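Local coordinates for Lin2004 protein (PDB 2HUJ), which is of unknown function but adopts a four-helical bundle fold and represents a novel bacterial protein family, at residues Q90-T101 against F115-T125. Sequence-based numbering, arbitrary orientation.
Sequences QLRQACDNVQMT and FLDHYQSTKYT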
loop_
_atom_site.group_PDB
_atom_site.type_symbol
_atom_site.label_atom_id
_atom_site.label_comp_id
_atom_site.label_asym_id
_atom_site.label_seq_id
_atom_site.Cartn_x
_atom_site.Cartn_y
_atom_site.Cartn_z
ATOM N N GLN A 90 -7.807 7.975 -6.822
ATOM C CA GLN A 90 -7.874 7.384 -5.476
ATOM C C GLN A 90 -6.860 6.265 -5.305
ATOM O O GLN A 90 -6.192 6.142 -4.284
ATOM C CB GLN A 90 -9.301 6.833 -5.244
ATOM C CG GLN A 90 -10.390 7.882 -4.902
ATOM C CD GLN A 90 -11.794 7.413 -5.232
ATOM O OE1 GLN A 90 -12.171 7.271 -6.408
ATOM N NE2 GLN A 90 -12.568 7.120 -4.203
ATOM N N LEU A 91 -6.747 5.415 -6.318
ATOM C CA LEU A 91 -5.805 4.313 -6.261
ATOM C C LEU A 91 -4.381 4.815 -6.312
ATOM O O LEU A 91 -3.527 4.308 -5.581
ATOM C CB LEU A 91 -6.058 3.339 -7.403
ATOM C CG LEU A 91 -7.358 2.553 -7.316
ATOM C CD1 LEU A 91 -7.507 1.606 -8.497
ATOM C CD2 LEU A 91 -7.425 1.832 -5.966
ATOM N N ARG A 92 -4.099 5.814 -7.149
ATOM C CA ARG A 92 -2.743 6.351 -7.217
ATOM C C ARG A 92 -2.321 6.995 -5.896
ATOM O O ARG A 92 -1.171 6.849 -5.468
ATOM C CB ARG A 92 -2.597 7.341 -8.367
ATOM C CG ARG A 92 -2.648 6.708 -9.755
ATOM C CD ARG A 92 -2.350 7.673 -10.845
ATOM N NE ARG A 92 -2.453 7.085 -12.182
ATOM C CZ ARG A 92 -1.569 6.274 -12.740
ATOM N NH1 ARG A 92 -0.476 5.925 -12.099
ATOM N NH2 ARG A 92 -1.804 5.788 -13.959
ATOM N N GLN A 93 -3.251 7.689 -5.253
ATOM C CA GLN A 93 -2.968 8.337 -3.978
ATOM C C GLN A 93 -2.722 7.310 -2.885
ATOM O O GLN A 93 -1.800 7.493 -2.069
ATOM C CB GLN A 93 -4.045 9.376 -3.603
ATOM C CG GLN A 93 -4.037 10.551 -4.527
ATOM C CD GLN A 93 -5.098 11.531 -4.189
ATOM O OE1 GLN A 93 -6.180 11.161 -3.785
ATOM N NE2 GLN A 93 -4.817 12.769 -4.377
ATOM N N ALA A 94 -3.480 6.219 -2.894
ATOM C CA ALA A 94 -3.266 5.118 -1.955
ATOM C C ALA A 94 -1.834 4.593 -2.079
ATOM O O ALA A 94 -1.135 4.369 -1.057
ATOM C CB ALA A 94 -4.284 4.009 -2.172
ATOM N N CYS A 95 -1.357 4.473 -3.318
ATOM C CA CYS A 95 0.018 4.035 -3.606
ATOM C C CYS A 95 1.084 5.065 -3.224
ATOM O O CYS A 95 2.117 4.722 -2.663
ATOM C CB CYS A 95 0.149 3.658 -5.087
ATOM S SG CYS A 95 -0.778 2.120 -5.462
ATOM N N ASP A 96 0.827 6.332 -3.530
ATOM C CA ASP A 96 1.724 7.413 -3.109
ATOM C C ASP A 96 1.938 7.344 -1.612
ATOM O O ASP A 96 3.083 7.510 -1.117
ATOM C CB ASP A 96 1.163 8.787 -3.439
ATOM C CG ASP A 96 1.127 9.098 -4.915
ATOM O OD1 ASP A 96 1.852 8.454 -5.715
ATOM O OD2 ASP A 96 0.349 10.021 -5.271
ATOM N N ASN A 97 0.856 7.100 -0.869
ATOM C CA ASN A 97 0.943 7.043 0.599
ATOM C C ASN A 97 1.907 5.975 1.072
ATOM O O ASN A 97 2.605 6.143 2.063
ATOM C CB ASN A 97 -0.424 6.732 1.228
ATOM C CG ASN A 97 -1.453 7.831 1.008
ATOM O OD1 ASN A 97 -1.104 8.961 0.693
ATOM N ND2 ASN A 97 -2.733 7.490 1.143
ATOM N N VAL A 98 1.872 4.823 0.406
ATOM C CA VAL A 98 2.740 3.714 0.778
ATOM C C VAL A 98 4.204 4.094 0.589
ATOM O O VAL A 98 5.044 3.759 1.414
ATOM C CB VAL A 98 2.417 2.481 -0.040
ATOM C CG1 VAL A 98 3.399 1.344 0.270
ATOM C CG2 VAL A 98 0.992 1.990 0.268
ATOM N N GLN A 99 4.521 4.823 -0.478
ATOM C CA GLN A 99 5.906 5.231 -0.683
ATOM C C GLN A 99 6.327 6.255 0.387
ATOM O O GLN A 99 7.418 6.144 0.967
ATOM C CB GLN A 99 6.141 5.785 -2.086
ATOM C CG GLN A 99 7.573 6.348 -2.256
ATOM C CD GLN A 99 7.999 6.497 -3.700
ATOM O OE1 GLN A 99 7.929 5.539 -4.471
ATOM N NE2 GLN A 99 8.411 7.713 -4.087
HETATM N N MSE A 100 5.474 7.248 0.658
HETATM C CA MSE A 100 5.778 8.267 1.653
HETATM C C MSE A 100 6.019 7.676 3.045
HETATM O O MSE A 100 6.977 8.056 3.745
HETATM C CB MSE A 100 4.646 9.279 1.770
HETATM C CG MSE A 100 4.482 10.172 0.619
HETATM SE SE MSE A 100 2.750 11.164 1.065
HETATM C CE MSE A 100 1.979 10.645 -0.136
ATOM N N THR A 101 5.124 6.800 3.462
ATOM C CA THR A 101 5.215 6.159 4.775
ATOM C C THR A 101 6.382 5.156 4.854
ATOM O O THR A 101 6.973 4.980 5.926
ATOM C CB THR A 101 3.884 5.524 5.219
ATOM O OG1 THR A 101 3.396 4.597 4.248
ATOM C CG2 THR A 101 2.827 6.621 5.497
ATOM N N PHE A 115 1.049 10.388 9.827
ATOM C CA PHE A 115 1.395 9.002 9.478
ATOM C C PHE A 115 0.179 8.084 9.575
ATOM O O PHE A 115 -0.148 7.367 8.634
ATOM C CB PHE A 115 2.547 8.511 10.365
ATOM C CG PHE A 115 3.343 7.389 9.753
ATOM C CD1 PHE A 115 2.729 6.162 9.457
ATOM C CD2 PHE A 115 4.694 7.512 9.525
ATOM C CE1 PHE A 115 3.435 5.106 8.891
ATOM C CE2 PHE A 115 5.406 6.448 8.939
ATOM C CZ PHE A 115 4.796 5.243 8.667
ATOM N N LEU A 116 -0.477 8.114 10.721
ATOM C CA LEU A 116 -1.714 7.373 10.951
ATOM C C LEU A 116 -2.715 7.591 9.813
ATOM O O LEU A 116 -3.298 6.646 9.328
ATOM C CB LEU A 116 -2.347 7.839 12.239
ATOM C CG LEU A 116 -3.725 7.258 12.576
ATOM C CD1 LEU A 116 -3.598 5.785 12.854
ATOM C CD2 LEU A 116 -4.333 7.979 13.740
ATOM N N ASP A 117 -2.943 8.861 9.450
ATOM C CA ASP A 117 -3.943 9.181 8.434
ATOM C C ASP A 117 -3.584 8.607 7.078
ATOM O O ASP A 117 -4.459 8.146 6.351
ATOM C CB ASP A 117 -4.194 10.682 8.340
ATOM C CG ASP A 117 -4.965 11.252 9.540
ATOM O OD1 ASP A 117 -5.563 10.514 10.374
ATOM O OD2 ASP A 117 -4.992 12.501 9.650
ATOM N N HIS A 118 -2.289 8.633 6.759
ATOM C CA HIS A 118 -1.780 8.000 5.516
ATOM C C HIS A 118 -1.889 6.500 5.540
ATOM O O HIS A 118 -2.308 5.874 4.543
ATOM C CB HIS A 118 -0.384 8.473 5.249
ATOM C CG HIS A 118 -0.351 9.865 4.715
ATOM N ND1 HIS A 118 -0.625 10.962 5.510
ATOM C CD2 HIS A 118 -0.257 10.333 3.442
ATOM C CE1 HIS A 118 -0.605 12.060 4.764
ATOM N NE2 HIS A 118 -0.382 11.707 3.505
ATOM N N TYR A 119 -1.485 5.907 6.658
ATOM C CA TYR A 119 -1.599 4.452 6.824
ATOM C C TYR A 119 -3.058 4.012 6.687
ATOM O O TYR A 119 -3.378 3.057 5.963
ATOM C CB TYR A 119 -1.039 4.038 8.207
ATOM C CG TYR A 119 -1.515 2.674 8.716
ATOM C CD1 TYR A 119 -1.114 1.488 8.094
ATOM C CD2 TYR A 119 -2.318 2.577 9.835
ATOM C CE1 TYR A 119 -1.534 0.251 8.580
ATOM C CE2 TYR A 119 -2.743 1.359 10.311
ATOM C CZ TYR A 119 -2.357 0.197 9.663
ATOM O OH TYR A 119 -2.807 -0.997 10.168
ATOM N N GLN A 120 -3.960 4.689 7.386
ATOM C CA GLN A 120 -5.368 4.260 7.391
ATOM C C GLN A 120 -6.051 4.486 6.050
ATOM O O GLN A 120 -6.853 3.651 5.609
ATOM C CB GLN A 120 -6.140 4.967 8.501
ATOM C CG GLN A 120 -5.733 4.456 9.868
ATOM C CD GLN A 120 -6.592 4.917 11.024
ATOM O OE1 GLN A 120 -7.006 6.088 11.113
ATOM N NE2 GLN A 120 -6.807 4.001 11.981
ATOM N N SER A 121 -5.737 5.599 5.391
ATOM C CA SER A 121 -6.339 5.904 4.095
ATOM C C SER A 121 -6.034 4.771 3.105
ATOM O O SER A 121 -6.922 4.263 2.423
ATOM C CB SER A 121 -5.814 7.239 3.557
ATOM O OG SER A 121 -6.321 7.490 2.258
ATOM N N THR A 122 -4.769 4.382 3.012
ATOM C CA THR A 122 -4.394 3.256 2.173
ATOM C C THR A 122 -5.079 1.971 2.547
ATOM O O THR A 122 -5.586 1.241 1.679
ATOM C CB THR A 122 -2.866 3.062 2.198
ATOM O OG1 THR A 122 -2.257 4.234 1.640
ATOM C CG2 THR A 122 -2.481 1.870 1.362
ATOM N N LYS A 123 -5.119 1.692 3.841
ATOM C CA LYS A 123 -5.735 0.480 4.312
ATOM C C LYS A 123 -7.206 0.428 3.913
ATOM O O LYS A 123 -7.682 -0.600 3.452
ATOM C CB LYS A 123 -5.577 0.348 5.832
ATOM C CG LYS A 123 -6.191 -0.943 6.413
ATOM C CD LYS A 123 -5.708 -1.294 7.849
ATOM C CE LYS A 123 -6.039 -0.246 8.885
ATOM N NZ LYS A 123 -5.690 -0.699 10.307
ATOM N N TYR A 124 -7.904 1.538 4.072
ATOM C CA TYR A 124 -9.323 1.660 3.691
ATOM C C TYR A 124 -9.560 1.404 2.215
ATOM O O TYR A 124 -10.377 0.561 1.840
ATOM C CB TYR A 124 -9.915 2.992 4.158
ATOM C CG TYR A 124 -9.898 3.194 5.666
ATOM C CD1 TYR A 124 -9.797 2.101 6.566
ATOM C CD2 TYR A 124 -9.967 4.460 6.208
ATOM C CE1 TYR A 124 -9.737 2.301 7.951
ATOM C CE2 TYR A 124 -9.945 4.670 7.585
ATOM C CZ TYR A 124 -9.826 3.593 8.452
ATOM O OH TYR A 124 -9.801 3.872 9.798
ATOM N N THR A 125 -8.801 2.070 1.380
ATOM C CA THR A 125 -8.969 1.959 -0.066
ATOM C C THR A 125 -8.663 0.541 -0.545
ATOM O O THR A 125 -9.408 -0.034 -1.343
ATOM C CB THR A 125 -8.070 2.972 -0.768
ATOM O OG1 THR A 125 -8.466 4.309 -0.391
ATOM C CG2 THR A 125 -8.132 2.813 -2.304
#
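Thr122 OG1 takes part in both hydrogen bonds between the segments. It donates to Ala94 O at 2.9 Å, in the carbonyl plane and on a lone pair; the same oxygen also takes a weak backbone bond from Val98 N. Asn97 ND2, 3.3 Å from Thr122 OG1, gives it a weak hydrogen bond. The other end of that amide turns to His118, where Asn97 OD1 lies 3.2 Å from CD2 at the ring edge, the two planes 78° apart. A hydrogen bond between His118 ND1 and His114 O, one turn earlier, helps fix the ring. Thr101 OG1 donates to Asn97 O and also bonds Asn36 ND2 of helix 16-45.

Among nonpolar contacts, Thr101 CG2 sits over one face of Phe115, 3.9 Å from the ring centroid, a CH-pi contact. The Thr122 torsion (chi1 -63°) that places OG1 for Ala94 and Asn97 also sets its CG2 3.6 Å from Val98 CG2. Thr125 CG2 touches both Leu91 CD2 (3.9 Å) and Ala94 CB (4.0 Å).

The local axes approach to 8.8 Å and run in broadly opposite directions but cross obliquely, at 138°, within the four-helical bundle. Helix 52-81 meets Leu91 through Phe70 and Val78; helix 16-45 reaches Val98 through Gln32 and Thr122 through Asn33.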